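Long-range contacts in uncharacterized protein (Enterococcus faecalis, PDB 2QRU), which is of unknown function but adopts the alpha/beta hydrolase fold and is therefore probably a hydrolase: residues 125-130 / 209-214; 205-210 / 234-239. All coordinates share one frame; numbering follows the deposited sequence. Where two conformers were deposited one is given.

Both contacts are built on the run of chain that leads from helix 204-208 into strand 213-218, and they share Thr209 and Phe210. Contact 1 lies in the interior, where that run pairs with strand 127-130 as part of the central sheet; contact 2 sits farther out, where the helix end meets the turn leaving helix 227-235, and is only partly buried. Three main-chain hydrogen bonds tie the first together, whereas apolar packing and one bridging water join the segments of the second. Their centres are 8 Å apart. A probable hydrogen bond between Ser239 OG and Cys213 N, 2.8 Å, links them directly, just as the chain enters strand 213-218.

Contact 1. Residues 125-130 / 209-214; sequences QFLVNF and TFPPCF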
ATOM      1  N   GLN A 125       4.082  -5.704  14.267  1.00 24.00           N
ATOM      2  CA  GLN A 125       3.259  -6.553  15.118  1.00 25.31           C
ATOM      3  C   GLN A 125       2.221  -7.297  14.276  1.00 24.02           C
ATOM      4  O   GLN A 125       1.844  -8.429  14.607  1.00 23.91           O
ATOM      5  CB  GLN A 125       2.552  -5.717  16.215  1.00 25.31           C
ATOM      6  CG  GLN A 125       1.781  -6.566  17.253  1.00 28.78           C
ATOM      7  CD  GLN A 125       0.829  -5.748  18.167  1.00 31.91           C
ATOM      8  OE1 GLN A 125       0.246  -4.723  17.761  1.00 38.04           O
ATOM      9  NE2 GLN A 125       0.643  -6.232  19.399  1.00 38.42           N
ATOM     10  N   PHE A 126       1.726  -6.616  13.230  1.00 23.28           N
ATOM     11  CA  PHE A 126       0.701  -7.170  12.354  1.00 23.45           C
ATOM     12  C   PHE A 126       0.647  -6.390  11.055  1.00 23.42           C
ATOM     13  O   PHE A 126       1.226  -5.285  10.944  1.00 23.35           O
ATOM     14  CB  PHE A 126      -0.662  -7.122  13.042  1.00 22.54           C
ATOM     15  CG  PHE A 126      -1.126  -5.718  13.345  1.00 24.07           C
ATOM     16  CD1 PHE A 126      -1.843  -4.966  12.386  1.00 24.96           C
ATOM     17  CD2 PHE A 126      -0.875  -5.165  14.598  1.00 23.15           C
ATOM     18  CE1 PHE A 126      -2.273  -3.640  12.675  1.00 27.34           C
ATOM     19  CE2 PHE A 126      -1.278  -3.875  14.903  1.00 25.53           C
ATOM     20  CZ  PHE A 126      -1.986  -3.098  13.943  1.00 25.03           C
ATOM     21  N   LEU A 127      -0.076  -6.951  10.103  1.00 22.91           N
ATOM     22  CA  LEU A 127      -0.166  -6.395   8.751  1.00 22.30           C
ATOM     23  C   LEU A 127      -1.623  -6.363   8.306  1.00 22.41           C
ATOM     24  O   LEU A 127      -2.378  -7.283   8.689  1.00 23.47           O
ATOM     25  CB  LEU A 127       0.601  -7.282   7.780  1.00 21.59           C
ATOM     26  CG  LEU A 127       2.085  -7.615   8.098  1.00 19.08           C
ATOM     27  CD1 LEU A 127       2.576  -8.650   7.089  1.00 23.98           C
ATOM     28  CD2 LEU A 127       2.881  -6.280   8.028  1.00 23.01           C
ATOM     29  N   VAL A 128      -2.040  -5.360   7.531  1.00 22.94           N
ATOM     30  CA  VAL A 128      -3.410  -5.349   7.007  1.00 23.76           C
ATOM     31  C   VAL A 128      -3.277  -5.080   5.510  1.00 23.88           C
ATOM     32  O   VAL A 128      -2.737  -4.053   5.093  1.00 25.06           O
ATOM     33  CB  VAL A 128      -4.278  -4.250   7.708  1.00 24.62           C
ATOM     34  CG1 VAL A 128      -5.689  -4.203   7.087  1.00 24.11           C
ATOM     35  CG2 VAL A 128      -4.340  -4.476   9.238  1.00 24.94           C
ATOM     36  N   ASN A 129      -3.671  -6.058   4.712  1.00 24.03           N
ATOM     37  CA  ASN A 129      -3.575  -6.004   3.260  1.00 23.58           C
ATOM     38  C   ASN A 129      -4.956  -5.790   2.627  1.00 23.83           C
ATOM     39  O   ASN A 129      -5.818  -6.668   2.733  1.00 24.62           O
ATOM     40  CB  ASN A 129      -3.066  -7.352   2.746  1.00 25.06           C
ATOM     41  CG  ASN A 129      -3.155  -7.434   1.255  1.00 24.29           C
ATOM     42  OD1 ASN A 129      -2.646  -6.559   0.572  1.00 26.05           O
ATOM     43  ND2 ASN A 129      -3.792  -8.481   0.742  1.00 23.48           N
ATOM     44  N   PHE A 130      -5.132  -4.652   1.970  1.00 23.39           N
ATOM     45  CA  PHE A 130      -6.284  -4.401   1.090  1.00 22.48           C
ATOM     46  C   PHE A 130      -5.828  -4.636  -0.335  1.00 22.64           C
ATOM     47  O   PHE A 130      -5.161  -3.763  -0.918  1.00 22.97           O
ATOM     48  CB  PHE A 130      -6.775  -2.972   1.286  1.00 23.50           C
ATOM     49  CG  PHE A 130      -7.571  -2.812   2.537  1.00 22.37           C
ATOM     50  CD1 PHE A 130      -8.956  -3.074   2.513  1.00 23.17           C
ATOM     51  CD2 PHE A 130      -6.980  -2.388   3.698  1.00 22.94           C
ATOM     52  CE1 PHE A 130      -9.730  -2.951   3.698  1.00 24.01           C
ATOM     53  CE2 PHE A 130      -7.727  -2.251   4.873  1.00 25.54           C
ATOM     54  CZ  PHE A 130      -9.098  -2.527   4.890  1.00 23.13           C
ATOM     55  N   THR A 209       7.589 -16.400   7.306  1.00 23.58           N
ATOM     56  CA  THR A 209       8.261 -15.711   8.412  1.00 23.82           C
ATOM     57  C   THR A 209       7.563 -14.407   8.876  1.00 23.85           C
ATOM     58  O   THR A 209       8.010 -13.791   9.872  1.00 24.35           O
ATOM     59  CB  THR A 209       9.714 -15.340   8.068  1.00 23.76           C
ATOM     60  OG1 THR A 209       9.740 -14.220   7.178  1.00 23.85           O
ATOM     61  CG2 THR A 209      10.468 -16.531   7.469  1.00 24.87           C
ATOM     62  N   PHE A 210       6.494 -14.012   8.183  1.00 23.46           N
ATOM     63  CA  PHE A 210       5.868 -12.710   8.429  1.00 22.90           C
ATOM     64  C   PHE A 210       4.929 -12.742   9.647  1.00 23.05           C
ATOM     65  O   PHE A 210       4.425 -13.827  10.031  1.00 22.69           O
ATOM     66  CB  PHE A 210       5.086 -12.238   7.165  1.00 22.85           C
ATOM     67  CG  PHE A 210       5.949 -11.538   6.131  1.00 23.14           C
ATOM     68  CD1 PHE A 210       7.345 -11.662   6.144  1.00 23.44           C
ATOM     69  CD2 PHE A 210       5.346 -10.787   5.113  1.00 24.47           C
ATOM     70  CE1 PHE A 210       8.130 -11.017   5.146  1.00 26.33           C
ATOM     71  CE2 PHE A 210       6.115 -10.154   4.127  1.00 25.22           C
ATOM     72  CZ  PHE A 210       7.501 -10.264   4.144  1.00 25.63           C
ATOM     73  N   PRO A 211       4.666 -11.562  10.237  1.00 23.90           N
ATOM     74  CA  PRO A 211       3.710 -11.458  11.339  1.00 23.46           C
ATOM     75  C   PRO A 211       2.238 -11.553  10.838  1.00 22.94           C
ATOM     76  O   PRO A 211       1.993 -11.397   9.638  1.00 23.63           O
ATOM     77  CB  PRO A 211       3.953 -10.044  11.893  1.00 23.75           C
ATOM     78  CG  PRO A 211       4.497  -9.253  10.787  1.00 23.41           C
ATOM     79  CD  PRO A 211       5.233 -10.242   9.867  1.00 25.13           C
ATOM     80  N   PRO A 212       1.266 -11.730  11.766  1.00 23.53           N
ATOM     81  CA  PRO A 212      -0.130 -11.963  11.351  1.00 23.34           C
ATOM     82  C   PRO A 212      -0.697 -10.889  10.478  1.00 23.41           C
ATOM     83  O   PRO A 212      -0.479  -9.675  10.706  1.00 22.90           O
ATOM     84  CB  PRO A 212      -0.905 -12.026  12.668  1.00 23.72           C
ATOM     85  CG  PRO A 212       0.175 -12.597  13.624  1.00 24.24           C
ATOM     86  CD  PRO A 212       1.383 -11.784  13.219  1.00 24.67           C
ATOM     87  N   CYS A 213      -1.447 -11.334   9.482  1.00 23.42           N
ATOM     88  CA  CYS A 213      -1.983 -10.431   8.502  1.00 24.12           C
ATOM     89  C   CYS A 213      -3.509 -10.607   8.349  1.00 23.59           C
ATOM     90  O   CYS A 213      -4.024 -11.778   8.363  1.00 23.18           O
ATOM     91  CB  CYS A 213      -1.256 -10.698   7.171  1.00 24.42           C
ATOM     92  SG  CYS A 213      -1.917  -9.647   5.824  1.00 25.89           S
ATOM     93  N   PHE A 214      -4.221  -9.484   8.265  1.00 23.32           N
ATOM     94  CA  PHE A 214      -5.634  -9.468   7.843  1.00 22.97           C
ATOM     95  C   PHE A 214      -5.662  -9.060   6.387  1.00 24.61           C
ATOM     96  O   PHE A 214      -5.188  -7.965   6.016  1.00 23.83           O
ATOM     97  CB  PHE A 214      -6.444  -8.474   8.660  1.00 24.63           C
ATOM     98  CG  PHE A 214      -7.904  -8.448   8.297  1.00 22.71           C
ATOM     99  CD1 PHE A 214      -8.361  -7.714   7.175  1.00 23.01           C
ATOM    100  CD2 PHE A 214      -8.818  -9.181   9.078  1.00 24.19           C
ATOM    101  CE1 PHE A 214      -9.737  -7.692   6.864  1.00 24.88           C
ATOM    102  CE2 PHE A 214     -10.195  -9.194   8.764  1.00 26.07           C
ATOM    103  CZ  PHE A 214     -10.663  -8.446   7.669  1.00 25.97           C
TER
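Leu127 and Cys213 sit side by side in a parallel pairing of two inner strands, 127-130 and 213-218, of the mixed central sheet of the alpha/beta hydrolase fold. Three main-chain hydrogen bonds hold the register. Leu127 N donates to Pro212 O (2.8 Å), which lies just before the strand. Phe214 N returns a bond to Leu127 O (2.9 Å), and Asn129 N reaches Phe214 O. Leu127 thus uses both its N-H and its carbonyl on the same neighbouring segment, at Pro212 and Phe214, and a CA-H...O contact from Cys213 CA also reaches Leu127 O, at 3.2 Å.

Apolar contacts follow the two sheet faces. Val128 and Phe214 share one, with CG1 of the valine approaching CD1 of the ring obliquely; Trp270 of helix 258-272 packs against both. Leu127 and Cys213 point to the other face, towards helix 105-119, where Leu127 touches Thr114. With CG of Leu127 anti to its carbonyl carbon (chi1 -54°), the side chain crosses Pro211 at about a right angle, CG to CG 4.0 Å. ND2 of Asn129 bonds to OG of Ser215 and of Ser229, and OD1 to Gly132 N, while its CB rests 4.0 Å from Cys213 SG.

Contact 2. Residues 205-210 / 234-239; sequences ETLKTF and RTIPES
The carbonyl of Lys208, at the end of helix 204-208, faces the Pro237 ring in the turn after helix 227-235; nearby, the CA atoms of Lys208 and Ile236 are 4.9 Å apart. On the first segment the chain leaves its helix through main-chain bonds from Thr209 N to Thr206 O and from Phe210 N to Leu207 O. Thr206 O is gripped a second time, by Thr209 OG1 in the plane of the carbonyl (2.7 Å). On the other segment Ser239 OG donates to Pro237 O from well above the carbonyl plane.

Ile236 is the central side chain and spans both Leu207 and Phe210. CG1, anti to the carbonyl carbon (chi1 -60°), meets Leu207 O at 3.6 Å and also Leu207 CB, while CD1 beyond it lies against Phe210 CB and CD2. The separate branch CG2 also reaches Phe210, touching CB at 3.8 Å. Thr235 adds its methyl CG2, 4.0 Å from Leu207 CB. Lys208 meets Thr235 through CG, 3.8 Å from Thr235 O, while its extended chain leads away. CG and CD of the Pro237 ring both lie 3.3 Å from Lys208 O.

One water donates to both Phe210 O and Pro237 O, 2.7 Å from each. The direct contacts between the segments are van der Waals, partly carbon on carbonyl oxygen, and this water supplies a polar link between two carbonyls that cannot bond to each other.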
ATOM      1  N   GLU A 205       8.374 -19.105   1.296  0.50 25.85           N
ATOM      2  CA  GLU A 205       9.339 -19.198   2.385  0.50 26.71           C
ATOM      3  C   GLU A 205       9.335 -17.899   3.182  0.50 25.59           C
ATOM      4  O   GLU A 205       9.102 -17.889   4.392  0.50 25.32           O
ATOM      5  CB  GLU A 205      10.738 -19.448   1.820  0.50 26.58           C
ATOM      6  CG  GLU A 205      11.800 -19.687   2.890  0.50 28.49           C
ATOM      7  CD  GLU A 205      13.113 -20.247   2.338  0.50 29.29           C
ATOM      8  OE1 GLU A 205      13.623 -21.228   2.912  0.50 32.82           O
ATOM      9  OE2 GLU A 205      13.640 -19.703   1.342  0.50 33.92           O
ATOM     10  N   THR A 206       9.595 -16.806   2.476  1.00 25.44           N
ATOM     11  CA  THR A 206       9.625 -15.471   3.073  1.00 25.10           C
ATOM     12  C   THR A 206       8.302 -15.138   3.798  1.00 24.91           C
ATOM     13  O   THR A 206       8.299 -14.699   4.958  1.00 24.14           O
ATOM     14  CB  THR A 206      10.015 -14.394   2.011  1.00 25.45           C
ATOM     15  OG1 THR A 206      11.395 -14.592   1.649  1.00 26.46           O
ATOM     16  CG2 THR A 206       9.844 -12.942   2.551  1.00 24.79           C
ATOM     17  N   LEU A 207       7.167 -15.338   3.116  1.00 24.58           N
ATOM     18  CA  LEU A 207       5.863 -15.004   3.695  1.00 24.63           C
ATOM     19  C   LEU A 207       5.630 -15.787   4.978  1.00 24.40           C
ATOM     20  O   LEU A 207       5.029 -15.270   5.908  1.00 23.72           O
ATOM     21  CB  LEU A 207       4.762 -15.289   2.693  1.00 24.61           C
ATOM     22  CG  LEU A 207       4.726 -14.365   1.461  1.00 26.21           C
ATOM     23  CD1 LEU A 207       3.683 -14.890   0.488  1.00 26.85           C
ATOM     24  CD2 LEU A 207       4.377 -12.893   1.821  1.00 26.61           C
ATOM     25  N   LYS A 208       6.121 -17.027   5.033  1.00 24.89           N
ATOM     26  CA  LYS A 208       5.971 -17.882   6.235  1.00 25.06           C
ATOM     27  C   LYS A 208       6.630 -17.307   7.490  1.00 24.73           C
ATOM     28  O   LYS A 208       6.280 -17.707   8.593  1.00 26.50           O
ATOM     29  CB  LYS A 208       6.467 -19.309   5.956  1.00 25.01           C
ATOM     30  CG  LYS A 208       5.497 -20.039   5.062  1.00 27.86           C
ATOM     31  CD  LYS A 208       5.988 -21.452   4.735  1.00 30.78           C
ATOM     32  CE  LYS A 208       4.985 -22.094   3.787  1.00 34.00           C
ATOM     33  NZ  LYS A 208       5.441 -23.454   3.422  1.00 35.49           N
ATOM     34  N   THR A 209       7.589 -16.400   7.306  1.00 23.58           N
ATOM     35  CA  THR A 209       8.261 -15.711   8.412  1.00 23.82           C
ATOM     36  C   THR A 209       7.563 -14.407   8.876  1.00 23.85           C
ATOM     37  O   THR A 209       8.010 -13.791   9.872  1.00 24.35           O
ATOM     38  CB  THR A 209       9.714 -15.340   8.068  1.00 23.76           C
ATOM     39  OG1 THR A 209       9.740 -14.220   7.178  1.00 23.85           O
ATOM     40  CG2 THR A 209      10.468 -16.531   7.469  1.00 24.87           C
ATOM     41  N   PHE A 210       6.494 -14.012   8.183  1.00 23.46           N
ATOM     42  CA  PHE A 210       5.868 -12.710   8.429  1.00 22.90           C
ATOM     43  C   PHE A 210       4.929 -12.742   9.647  1.00 23.05           C
ATOM     44  O   PHE A 210       4.425 -13.827  10.031  1.00 22.69           O
ATOM     45  CB  PHE A 210       5.086 -12.238   7.165  1.00 22.85           C
ATOM     46  CG  PHE A 210       5.949 -11.538   6.131  1.00 23.14           C
ATOM     47  CD1 PHE A 210       7.345 -11.662   6.144  1.00 23.44           C
ATOM     48  CD2 PHE A 210       5.346 -10.787   5.113  1.00 24.47           C
ATOM     49  CE1 PHE A 210       8.130 -11.017   5.146  1.00 26.33           C
ATOM     50  CE2 PHE A 210       6.115 -10.154   4.127  1.00 25.22           C
ATOM     51  CZ  PHE A 210       7.501 -10.264   4.144  1.00 25.63           C
ATOM     52  N   ARG A 234      -3.270 -16.547   3.898  1.00 24.78           N
ATOM     53  CA  ARG A 234      -3.263 -18.002   4.171  1.00 23.91           C
ATOM     54  C   ARG A 234      -1.835 -18.548   4.336  1.00 24.34           C
ATOM     55  O   ARG A 234      -1.584 -19.463   5.132  1.00 25.94           O
ATOM     56  CB  ARG A 234      -4.040 -18.764   3.088  1.00 23.59           C
ATOM     57  CG  ARG A 234      -5.525 -18.543   3.230  1.00 23.98           C
ATOM     58  CD  ARG A 234      -6.290 -19.032   2.020  1.00 22.47           C
ATOM     59  NE  ARG A 234      -7.724 -18.815   2.198  1.00 23.29           N
ATOM     60  CZ  ARG A 234      -8.642 -19.013   1.255  1.00 23.38           C
ATOM     61  NH1 ARG A 234      -8.289 -19.415   0.034  1.00 23.35           N
ATOM     62  NH2 ARG A 234      -9.940 -18.829   1.528  1.00 24.28           N
ATOM     63  N   THR A 235      -0.892 -17.962   3.611  1.00 23.88           N
ATOM     64  CA  THR A 235       0.490 -18.453   3.673  1.00 25.30           C
ATOM     65  C   THR A 235       1.230 -17.826   4.834  1.00 25.02           C
ATOM     66  O   THR A 235       2.060 -18.488   5.487  1.00 25.54           O
ATOM     67  CB  THR A 235       1.196 -18.182   2.334  1.00 26.29           C
ATOM     68  OG1 THR A 235       0.481 -18.928   1.323  1.00 27.42           O
ATOM     69  CG2 THR A 235       2.635 -18.667   2.378  1.00 26.79           C
ATOM     70  N   ILE A 236       0.937 -16.552   5.090  1.00 24.39           N
ATOM     71  CA  ILE A 236       1.459 -15.941   6.328  1.00 23.54           C
ATOM     72  C   ILE A 236       0.768 -16.656   7.506  1.00 23.42           C
ATOM     73  O   ILE A 236      -0.453 -16.796   7.493  1.00 25.11           O
ATOM     74  CB  ILE A 236       1.180 -14.422   6.347  1.00 24.61           C
ATOM     75  CG1 ILE A 236       1.859 -13.762   5.132  1.00 22.91           C
ATOM     76  CG2 ILE A 236       1.633 -13.828   7.687  1.00 21.56           C
ATOM     77  CD1 ILE A 236       1.679 -12.234   5.039  1.00 23.33           C
ATOM     78  N   PRO A 237       1.530 -17.150   8.501  1.00 23.99           N
ATOM     79  CA  PRO A 237       0.845 -17.881   9.602  1.00 23.07           C
ATOM     80  C   PRO A 237      -0.120 -17.033  10.443  1.00 23.71           C
ATOM     81  O   PRO A 237       0.039 -15.795  10.522  1.00 22.98           O
ATOM     82  CB  PRO A 237       2.013 -18.326  10.508  1.00 24.84           C
ATOM     83  CG  PRO A 237       3.191 -18.324   9.621  1.00 25.57           C
ATOM     84  CD  PRO A 237       2.998 -17.163   8.704  1.00 24.07           C
ATOM     85  N   GLU A 238      -1.095 -17.697  11.077  1.00 22.83           N
ATOM     86  CA  GLU A 238      -2.000 -16.994  12.028  1.00 25.07           C
ATOM     87  C   GLU A 238      -2.724 -15.797  11.383  1.00 25.21           C
ATOM     88  O   GLU A 238      -3.046 -14.796  12.044  1.00 25.15           O
ATOM     89  CB  GLU A 238      -1.236 -16.550  13.288  1.00 26.53           C
ATOM     90  CG  GLU A 238      -0.401 -17.672  13.952  1.00 29.59           C
ATOM     91  CD  GLU A 238      -1.241 -18.822  14.440  1.00 38.86           C
ATOM     92  OE1 GLU A 238      -2.457 -18.631  14.670  1.00 42.65           O
ATOM     93  OE2 GLU A 238      -0.679 -19.932  14.633  1.00 44.40           O
ATOM     94  N   SER A 239      -2.977 -15.917  10.082  1.00 23.23           N
ATOM     95  CA  SER A 239      -3.567 -14.840   9.288  1.00 23.82           C
ATOM     96  C   SER A 239      -4.982 -15.180   8.847  1.00 23.73           C
ATOM     97  O   SER A 239      -5.469 -16.326   9.025  1.00 24.09           O
ATOM     98  CB  SER A 239      -2.636 -14.480   8.094  1.00 24.06           C
ATOM     99  OG  SER A 239      -1.383 -13.965   8.584  1.00 23.22           O
TER
HETATM  100  O   HOH W   1       2.329 -14.692  11.560  1.00 19.08           O